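Local coordinates for histidine-containing Phosphotransfer Protein type 1, MtHPt1 (Medicago truncatula, PDB 3US6), which probably relays phosphoryl groups between cytokinin sensor histidine kinases and response regulators in the plant cytokinin signalling pathway, at residues K15-E20 / K127-T132; Q31-Q34 / E40-F43; R55-L60 / H79-S84. All blocks are in the same frame, centred on the assembly; numbering follows the deposited sequence.

Interaction 1 of 3, residues K15-E20 / K127-T132; sequences KSMFME and KNKLET
M17 and K129 meet in a small helix-to-helix contact, an apolar touch bordered by a water-bridged charge pair, where the end of helix 3-19 rests on the long helix 109-142. It packs the N-terminal helix of the chain on one of the helices of the four-helix bundle that characterises HPt domains. The methyl end of M17 does the touching. Its chain runs straight as far as SD and then bends at chi3 (72°), which lays CE against the base of K129, with M17 CE 3.5 Å from K129 CB. The same methyl lies 4.2 Å from CD2 of L130, so M17 is buried against one leucine branch and the root of a lysine.

K129 slides past M17 in the opposite direction, its aliphatic part serving as packing surface while the ammonium group travels on toward E20. Lysine and glutamate stop short of a salt bridge: E20 OE1 and K129 NZ are 4.1 Å apart. Two waters bridge them. Water 1 accepts from K129 NZ at 2.9 Å and donates to E20 OE1; water 2 donates to E20 OE1 at 2.6 Å and accepts from the same lysine nitrogen.

Around this pair, M17 also packs on L23 in the turn leading to helix 25-32, and L130 reaches F27 of that helix as well as V46 and F50 of helix 41-64.

Interaction 2 of 3, residues Q31-Q34 / E40-F43; sequences QQLQ and EFVF
Q31, in the last turn of helix 25-32, touches V42 near the start of helix 41-64: its backbone N lies 4.0 Å from V42 CG2, and in the conformer modelled here its side-chain CG comes almost as near to the same methyl. That side chain also touches W10 and I14 of helix 3-19.

L33 follows, just past the helix, and brings its CB to the F41 ring, with L33 CB 3.7 Å from F41 CE2; CD1 of the leucine adds a longer touch to that ring carbon. The two side chains approach each other obliquely at the surface.

Q34 makes the polar link. With CG anti to the backbone N (chi1 176°) and the chain extended beyond it, its amide spans to the first turn of helix 41-64. There the backbone N-H groups still lack an acceptor from a preceding turn, and Q34 OE1 supplies one, accepting from V42 N at 2.9 Å. The bond is nearly straight at hydrogen (169°), although the donor is tilted 30° from the carbonyl plane. E40 holds the N-cap position, and the glutamine reaches the helix start from the preceding segment, across a short helix-loop-helix connection. Water 3 extends the same service, donating to Q34 OE1 at 2.7 Å while accepting from F43 N. Beside this oxygen lies V42 CG2, 3.4 Å from Q34 OE1, and the glutamine chain crosses the valine at about a right angle.

Interaction 3 of 3, residues R55-L60 / H79-S84; sequences RILKDL and HQFKGS
F81 and I56, the two residues most buried by this contact, meet where helix 41-64 and helix 71-88 run side by side in nearly antiparallel directions, 155° between the short segments and 10.8 Å between their axes. I56 presents two branches. Its CG2 methyl sits at the root of the phenylalanine, with I56 CG2 4.0 Å from F81 CB and only slightly farther from ring atoms CG and CD2. The other branch, ending in CD1, turns to Q80 and stands 3.6 Å from Q80 NE2.

F81 swings its ring from the helix with CG anti to the backbone N (chi1 -166°), which carries the far side of the ring past I56 to L57. There F81 CE2 meets L57 CD2 at 3.8 Å, the leucine chain crossing the phenylalanine at about a right angle. The side chain is therefore held at two points by successive residues of the facing helix, I56 at CB and the near ring atoms, L57 at CE2. V119 and Y123 of helix 109-142, together with C97 of helix 91-106, join the packing about F81 and place it in the core of the four-helix bundle that characterises HPt domains.

Q80, third in buried area, extends its chain beside I56. Its NE2 makes a weak hydrogen bond to D52, one turn before I56, while the amide NE2 and CD both touch I56 CD1.

H79, the predicted phosphorylation site, precedes Q80 and F81 on the same helix but takes no part here; it is exposed and lies beside R101 of helix 91-106. Between these two segments no hydrogen bond forms. Their hold is chiefly apolar and dispersive, an isoleucine and a leucine closing on an aromatic side chain, so it rests on shape and close packing rather than on directed bonds.

Overall arrangement
Helix 41-64 ties interactions 2 and 3 together: its first turn meets the end of helix 25-32, and a later stretch packs on helix 71-88, with about 23 Å between the two contact centres. Along the chain, interaction 2 closes before interaction 3 opens, and both fall between the two segments of interaction 1, which brings helix 3-19 onto helix 109-142. Interactions 1 and 2 have centres about 16 Å apart; 1 and 3, about 20 Å apart, lie on opposite sides of the chain's centre. None touches another. Interactions 1 and 2 thus join the N-terminal helices to the long bundle helices, while interaction 3 packs the helix of the predicted phosphohistidine.

Interaction 1 of 3, residues K15-E20 / K127-T132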
loop_
_atom_site.group_PDB
_atom_site.type_symbol
_atom_site.label_atom_id
_atom_site.label_comp_id
_atom_site.label_asym_id
_atom_site.label_seq_id
_atom_site.Cartn_x
_atom_site.Cartn_y
_atom_site.Cartn_z
ATOM N N LYS A 15 2.778 1.829 14.937
ATOM C CA LYS A 15 1.505 1.814 15.609
ATOM C C LYS A 15 0.554 2.848 15.033
ATOM O O LYS A 15 -0.608 2.606 14.952
ATOM C CB LYS A 15 1.695 2.016 17.106
ATOM C CG LYS A 15 0.440 2.069 17.882
ATOM C CD LYS A 15 0.609 1.516 19.308
ATOM C CE LYS A 15 1.951 1.775 19.891
ATOM N NZ LYS A 15 1.827 2.100 21.362
ATOM N N SER A 16 1.066 4.006 14.654
ATOM C CA SER A 16 0.197 5.010 14.025
ATOM C C SER A 16 -0.331 4.482 12.716
ATOM O O SER A 16 -1.479 4.695 12.387
ATOM C CB SER A 16 0.955 6.329 13.820
ATOM O OG SER A 16 1.936 6.333 12.771
ATOM N N MET A 17 0.499 3.758 11.999
ATOM C CA MET A 17 0.061 3.224 10.691
ATOM C C MET A 17 -1.061 2.242 10.880
ATOM O O MET A 17 -2.001 2.215 10.102
ATOM C CB MET A 17 1.245 2.608 9.938
ATOM C CG MET A 17 2.261 3.637 9.475
ATOM S SD MET A 17 3.644 2.952 8.563
ATOM C CE MET A 17 2.811 2.545 7.050
ATOM N N PHE A 18 -0.974 1.367 11.895
ATOM C CA PHE A 18 -2.048 0.414 12.138
ATOM C C PHE A 18 -3.285 1.159 12.658
ATOM O O PHE A 18 -4.410 0.849 12.247
ATOM C CB PHE A 18 -1.629 -0.730 13.112
ATOM C CG PHE A 18 -0.800 -1.783 12.480
ATOM C CD1 PHE A 18 -1.410 -2.883 11.920
ATOM C CD2 PHE A 18 0.522 -1.656 12.348
ATOM C CE1 PHE A 18 -0.666 -3.854 11.305
ATOM C CE2 PHE A 18 1.279 -2.668 11.742
ATOM C CZ PHE A 18 0.685 -3.715 11.219
ATOM N N MET A 19 -3.122 2.111 13.576
ATOM C CA MET A 19 -4.270 2.730 14.215
ATOM C C MET A 19 -5.055 3.554 13.208
ATOM O O MET A 19 -6.284 3.612 13.301
ATOM C CB MET A 19 -3.825 3.614 15.370
ATOM C CG MET A 19 -3.450 2.774 16.525
ATOM S SD MET A 19 -2.774 3.668 17.960
ATOM C CE MET A 19 -4.251 4.523 18.506
ATOM N N GLU A 20 -4.377 4.148 12.255
ATOM C CA GLU A 20 -4.987 5.014 11.246
ATOM C C GLU A 20 -5.492 4.212 10.044
ATOM O O GLU A 20 -6.091 4.799 9.170
ATOM C CB GLU A 20 -4.039 6.098 10.801
ATOM C CG GLU A 20 -3.730 7.040 11.986
ATOM C CD GLU A 20 -2.606 8.012 11.756
ATOM O OE1 GLU A 20 -1.978 8.065 10.688
ATOM O OE2 GLU A 20 -2.398 8.849 12.669
ATOM N N LYS A 127 2.794 4.447 0.441
ATOM C CA LYS A 127 4.130 4.297 -0.110
ATOM C C LYS A 127 5.102 5.139 0.688
ATOM O O LYS A 127 6.162 4.624 1.079
ATOM C CB LYS A 127 4.152 4.692 -1.571
ATOM C CG LYS A 127 5.538 4.746 -2.187
ATOM C CD LYS A 127 5.507 5.167 -3.640
ATOM C CE LYS A 127 6.897 4.957 -4.258
ATOM N NZ LYS A 127 7.081 5.878 -5.410
ATOM N N ASN A 128 4.814 6.411 0.841
ATOM C CA ASN A 128 5.689 7.292 1.567
ATOM C C ASN A 128 5.916 6.783 2.998
ATOM O O ASN A 128 7.066 6.774 3.462
ATOM C CB ASN A 128 5.238 8.721 1.507
ATOM C CG ASN A 128 5.594 9.346 0.181
ATOM O OD1 ASN A 128 6.707 9.808 -0.028
ATOM N ND2 ASN A 128 4.610 9.385 -0.707
ATOM N N LYS A 129 4.865 6.378 3.693
ATOM C CA LYS A 129 5.001 5.965 5.086
ATOM C C LYS A 129 5.855 4.680 5.138
ATOM O O LYS A 129 6.685 4.475 6.065
ATOM C CB LYS A 129 3.640 5.720 5.733
ATOM C CG LYS A 129 2.862 7.001 5.948
ATOM C CD LYS A 129 1.445 6.688 6.364
ATOM C CE LYS A 129 0.593 7.911 6.733
ATOM N NZ LYS A 129 1.053 8.537 7.950
ATOM N N LEU A 130 5.635 3.739 4.212
ATOM C CA LEU A 130 6.429 2.520 4.159
ATOM C C LEU A 130 7.905 2.806 3.913
ATOM O O LEU A 130 8.780 2.164 4.509
ATOM C CB LEU A 130 5.906 1.531 3.124
ATOM C CG LEU A 130 4.645 0.775 3.538
ATOM C CD1 LEU A 130 4.069 0.006 2.419
ATOM C CD2 LEU A 130 4.962 -0.183 4.677
ATOM N N GLU A 131 8.192 3.770 3.044
ATOM C CA GLU A 131 9.599 4.138 2.784
ATOM C C GLU A 131 10.237 4.625 4.081
ATOM O O GLU A 131 11.392 4.311 4.376
ATOM C CB GLU A 131 9.709 5.124 1.659
ATOM C CG GLU A 131 9.284 4.500 0.365
ATOM C CD GLU A 131 9.352 5.490 -0.789
ATOM O OE1 GLU A 131 9.209 6.727 -0.611
ATOM O OE2 GLU A 131 9.427 5.068 -1.962
ATOM N N THR A 132 9.544 5.482 4.792
ATOM C CA THR A 132 10.001 5.994 6.086
ATOM C C THR A 132 10.226 4.824 7.096
ATOM O O THR A 132 11.253 4.746 7.782
ATOM C CB THR A 132 9.068 7.051 6.647
ATOM O OG1 THR A 132 9.151 8.189 5.791
ATOM C CG2 THR A 132 9.414 7.459 8.100
HETATM O O HOH W 1 0.370 6.652 10.033
HETATM O O HOH W 2 -1.194 10.053 9.134
#

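Interaction 2 of 3, residues Q31-Q34 / E40-F43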
loop_
_atom_site.group_PDB
_atom_site.type_symbol
_atom_site.label_atom_id
_atom_site.label_comp_id
_atom_site.label_asym_id
_atom_site.label_seq_id
_atom_site.Cartn_x
_atom_site.Cartn_y
_atom_site.Cartn_z
ATOM N N GLN A 31 5.648 -10.044 7.737
ATOM C CA GLN A 31 6.719 -10.051 8.722
ATOM C C GLN A 31 6.981 -11.467 9.275
ATOM O O GLN A 31 8.112 -11.812 9.604
ATOM C CB GLN A 31 6.386 -9.034 9.844
ATOM C CG GLN A 31 6.386 -7.547 9.440
ATOM C CD GLN A 31 5.917 -6.654 10.604
ATOM O OE1 GLN A 31 5.122 -7.087 11.439
ATOM N NE2 GLN A 31 6.405 -5.431 10.657
ATOM N N GLN A 32 5.953 -12.279 9.358
ATOM C CA GLN A 32 6.082 -13.625 9.856
ATOM C C GLN A 32 6.996 -14.453 8.968
ATOM O O GLN A 32 7.662 -15.337 9.455
ATOM C CB GLN A 32 4.730 -14.298 10.015
ATOM C CG GLN A 32 3.937 -13.845 11.208
ATOM C CD GLN A 32 2.515 -14.380 11.197
ATOM O OE1 GLN A 32 1.567 -13.624 11.150
ATOM N NE2 GLN A 32 2.379 -15.680 11.203
ATOM N N LEU A 33 6.993 -14.173 7.670
ATOM C CA LEU A 33 7.812 -14.939 6.694
ATOM C C LEU A 33 9.240 -14.383 6.523
ATOM O O LEU A 33 10.061 -14.891 5.740
ATOM C CB LEU A 33 7.101 -14.941 5.333
ATOM C CG LEU A 33 5.801 -15.760 5.226
ATOM C CD1 LEU A 33 5.118 -15.493 3.907
ATOM C CD2 LEU A 33 6.110 -17.165 5.332
ATOM N N GLN A 34 9.547 -13.368 7.315
ATOM C CA GLN A 34 10.888 -12.754 7.313
ATOM C C GLN A 34 11.612 -13.040 8.603
ATOM O O GLN A 34 11.056 -12.928 9.692
ATOM C CB GLN A 34 10.747 -11.268 7.180
ATOM C CG GLN A 34 12.062 -10.498 7.271
ATOM C CD GLN A 34 11.844 -9.025 6.977
ATOM O OE1 GLN A 34 11.795 -8.622 5.830
ATOM N NE2 GLN A 34 11.658 -8.228 8.009
ATOM N N GLU A 40 15.390 -9.357 4.212
ATOM C CA GLU A 40 14.878 -8.319 3.309
ATOM C C GLU A 40 13.602 -8.703 2.566
ATOM O O GLU A 40 13.181 -7.967 1.648
ATOM C CB GLU A 40 15.957 -8.006 2.265
ATOM C CG GLU A 40 17.327 -7.635 2.907
ATOM C CD GLU A 40 17.266 -6.487 3.925
ATOM O OE1 GLU A 40 16.342 -5.662 3.846
ATOM O OE2 GLU A 40 18.152 -6.388 4.804
ATOM N N PHE A 41 12.928 -9.774 2.990
ATOM C CA PHE A 41 11.724 -10.199 2.314
ATOM C C PHE A 41 10.625 -9.100 2.252
ATOM O O PHE A 41 10.001 -8.904 1.215
ATOM C CB PHE A 41 11.175 -11.446 3.038
ATOM C CG PHE A 41 9.837 -11.922 2.518
ATOM C CD1 PHE A 41 9.697 -12.424 1.191
ATOM C CD2 PHE A 41 8.751 -11.860 3.322
ATOM C CE1 PHE A 41 8.432 -12.829 0.787
ATOM C CE2 PHE A 41 7.464 -12.260 2.845
ATOM C CZ PHE A 41 7.377 -12.744 1.600
ATOM N N VAL A 42 10.337 -8.434 3.354
ATOM C CA VAL A 42 9.277 -7.428 3.367
ATOM C C VAL A 42 9.598 -6.276 2.414
ATOM O O VAL A 42 8.764 -5.881 1.640
ATOM C CB VAL A 42 8.953 -6.956 4.820
ATOM C CG1 VAL A 42 7.964 -5.794 4.813
ATOM C CG2 VAL A 42 8.456 -8.064 5.691
ATOM N N PHE A 43 10.819 -5.794 2.498
ATOM C CA PHE A 43 11.283 -4.765 1.566
ATOM C C PHE A 43 11.042 -5.199 0.104
ATOM O O PHE A 43 10.572 -4.451 -0.758
ATOM C CB PHE A 43 12.759 -4.471 1.791
ATOM C CG PHE A 43 13.307 -3.486 0.831
ATOM C CD1 PHE A 43 13.342 -2.144 1.147
ATOM C CD2 PHE A 43 13.793 -3.885 -0.396
ATOM C CE1 PHE A 43 13.866 -1.229 0.253
ATOM C CE2 PHE A 43 14.288 -2.978 -1.290
ATOM C CZ PHE A 43 14.316 -1.632 -0.952
HETATM O O HOH W 3 12.485 -6.101 4.992
#

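Interaction 3 of 3, residues R55-L60 / H79-S84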
loop_
_atom_site.group_PDB
_atom_site.type_symbol
_atom_site.label_atom_id
_atom_site.label_comp_id
_atom_site.label_asym_id
_atom_site.label_seq_id
_atom_site.Cartn_x
_atom_site.Cartn_y
_atom_site.Cartn_z
ATOM N N ARG A 55 2.267 1.208 -12.481
ATOM C CA ARG A 55 1.753 0.852 -13.791
ATOM C C ARG A 55 0.234 0.870 -13.814
ATOM O O ARG A 55 -0.357 1.461 -14.703
ATOM C CB ARG A 55 2.258 -0.526 -14.229
ATOM C CG ARG A 55 3.750 -0.544 -14.611
ATOM C CD ARG A 55 4.168 -1.827 -15.319
ATOM N NE ARG A 55 3.894 -3.012 -14.516
ATOM C CZ ARG A 55 4.671 -3.441 -13.528
ATOM N NH1 ARG A 55 5.775 -2.777 -13.205
ATOM N NH2 ARG A 55 4.333 -4.532 -12.855
ATOM N N ILE A 56 -0.393 0.240 -12.824
ATOM C CA ILE A 56 -1.842 0.182 -12.761
ATOM C C ILE A 56 -2.422 1.589 -12.719
ATOM O O ILE A 56 -3.425 1.874 -13.382
ATOM C CB ILE A 56 -2.316 -0.641 -11.513
ATOM C CG1 ILE A 56 -2.152 -2.151 -11.786
ATOM C CG2 ILE A 56 -3.753 -0.279 -11.143
ATOM C CD1 ILE A 56 -3.365 -2.850 -12.432
ATOM N N LEU A 57 -1.829 2.472 -11.894
ATOM C CA LEU A 57 -2.384 3.785 -11.676
ATOM C C LEU A 57 -2.252 4.648 -12.899
ATOM O O LEU A 57 -3.163 5.438 -13.259
ATOM C CB LEU A 57 -1.701 4.451 -10.481
ATOM C CG LEU A 57 -2.161 3.839 -9.174
ATOM C CD1 LEU A 57 -1.253 4.432 -8.131
ATOM C CD2 LEU A 57 -3.634 4.161 -8.875
ATOM N N LYS A 58 -1.153 4.506 -13.591
ATOM C CA LYS A 58 -0.980 5.195 -14.848
ATOM C C LYS A 58 -2.016 4.745 -15.884
ATOM O O LYS A 58 -2.684 5.561 -16.525
ATOM C CB LYS A 58 0.428 4.940 -15.434
ATOM C CG LYS A 58 1.559 5.417 -14.532
ATOM C CD LYS A 58 2.945 5.044 -15.054
ATOM C CE LYS A 58 3.460 6.086 -16.052
ATOM N NZ LYS A 58 3.522 7.478 -15.484
ATOM N N ASP A 59 -2.220 3.433 -16.015
ATOM C CA ASP A 59 -3.222 2.986 -16.969
ATOM C C ASP A 59 -4.641 3.423 -16.559
ATOM O O ASP A 59 -5.485 3.778 -17.429
ATOM C CB ASP A 59 -3.180 1.474 -17.086
ATOM C CG ASP A 59 -1.930 1.007 -17.783
ATOM O OD1 ASP A 59 -1.313 1.861 -18.484
ATOM O OD2 ASP A 59 -1.563 -0.185 -17.607
ATOM N N LEU A 60 -4.938 3.417 -15.256
ATOM C CA LEU A 60 -6.236 3.742 -14.773
ATOM C C LEU A 60 -6.533 5.223 -14.990
ATOM O O LEU A 60 -7.684 5.517 -15.388
ATOM C CB LEU A 60 -6.391 3.396 -13.292
ATOM C CG LEU A 60 -6.696 1.942 -12.934
ATOM C CD1 LEU A 60 -6.704 1.781 -11.414
ATOM C CD2 LEU A 60 -8.060 1.569 -13.467
ATOM N N HIS A 79 -9.590 -4.294 -9.655
ATOM C CA HIS A 79 -9.696 -5.560 -8.928
ATOM C C HIS A 79 -8.294 -6.158 -8.675
ATOM O O HIS A 79 -7.962 -6.632 -7.601
ATOM C CB HIS A 79 -10.566 -6.545 -9.683
ATOM C CG HIS A 79 -10.792 -7.825 -8.944
ATOM N ND1 HIS A 79 -10.393 -9.046 -9.431
ATOM C CD2 HIS A 79 -11.357 -8.063 -7.736
ATOM C CE1 HIS A 79 -10.714 -9.987 -8.562
ATOM N NE2 HIS A 79 -11.319 -9.417 -7.536
ATOM N N GLN A 80 -7.441 -6.083 -9.691
ATOM C CA GLN A 80 -6.074 -6.552 -9.555
ATOM C C GLN A 80 -5.344 -5.784 -8.453
ATOM O O GLN A 80 -4.698 -6.374 -7.622
ATOM C CB GLN A 80 -5.324 -6.456 -10.885
ATOM C CG GLN A 80 -3.868 -6.833 -10.741
ATOM C CD GLN A 80 -3.135 -6.742 -12.058
ATOM O OE1 GLN A 80 -3.637 -7.195 -13.084
ATOM N NE2 GLN A 80 -1.951 -6.132 -12.041
ATOM N N PHE A 81 -5.513 -4.454 -8.442
ATOM C CA PHE A 81 -4.885 -3.596 -7.411
ATOM C C PHE A 81 -5.464 -3.825 -6.038
ATOM O O PHE A 81 -4.733 -3.739 -5.051
ATOM C CB PHE A 81 -5.162 -2.147 -7.839
ATOM C CG PHE A 81 -4.330 -1.070 -7.130
ATOM C CD1 PHE A 81 -3.121 -1.353 -6.547
ATOM C CD2 PHE A 81 -4.727 0.199 -7.141
ATOM C CE1 PHE A 81 -2.393 -0.317 -5.934
ATOM C CE2 PHE A 81 -3.963 1.200 -6.553
ATOM C CZ PHE A 81 -2.819 0.916 -5.963
ATOM N N LYS A 82 -6.751 -4.111 -5.950
ATOM C CA LYS A 82 -7.327 -4.503 -4.683
ATOM C C LYS A 82 -6.581 -5.700 -4.060
ATOM O O LYS A 82 -6.254 -5.701 -2.862
ATOM C CB LYS A 82 -8.805 -4.835 -4.894
ATOM C CG LYS A 82 -9.574 -5.076 -3.606
ATOM C CD LYS A 82 -11.046 -5.477 -3.886
ATOM C CE LYS A 82 -11.644 -6.241 -2.706
ATOM N NZ LYS A 82 -10.889 -7.516 -2.482
ATOM N N GLY A 83 -6.323 -6.718 -4.871
ATOM C CA GLY A 83 -5.713 -7.934 -4.435
ATOM C C GLY A 83 -4.282 -7.743 -3.996
ATOM O O GLY A 83 -3.816 -8.290 -3.006
ATOM N N SER A 84 -3.562 -6.974 -4.783
ATOM C CA SER A 84 -2.149 -6.779 -4.504
ATOM C C SER A 84 -1.993 -5.901 -3.252
ATOM O O SER A 84 -1.180 -6.215 -2.386
ATOM C CB SER A 84 -1.433 -6.194 -5.720
ATOM O OG SER A 84 -1.947 -4.946 -5.991
#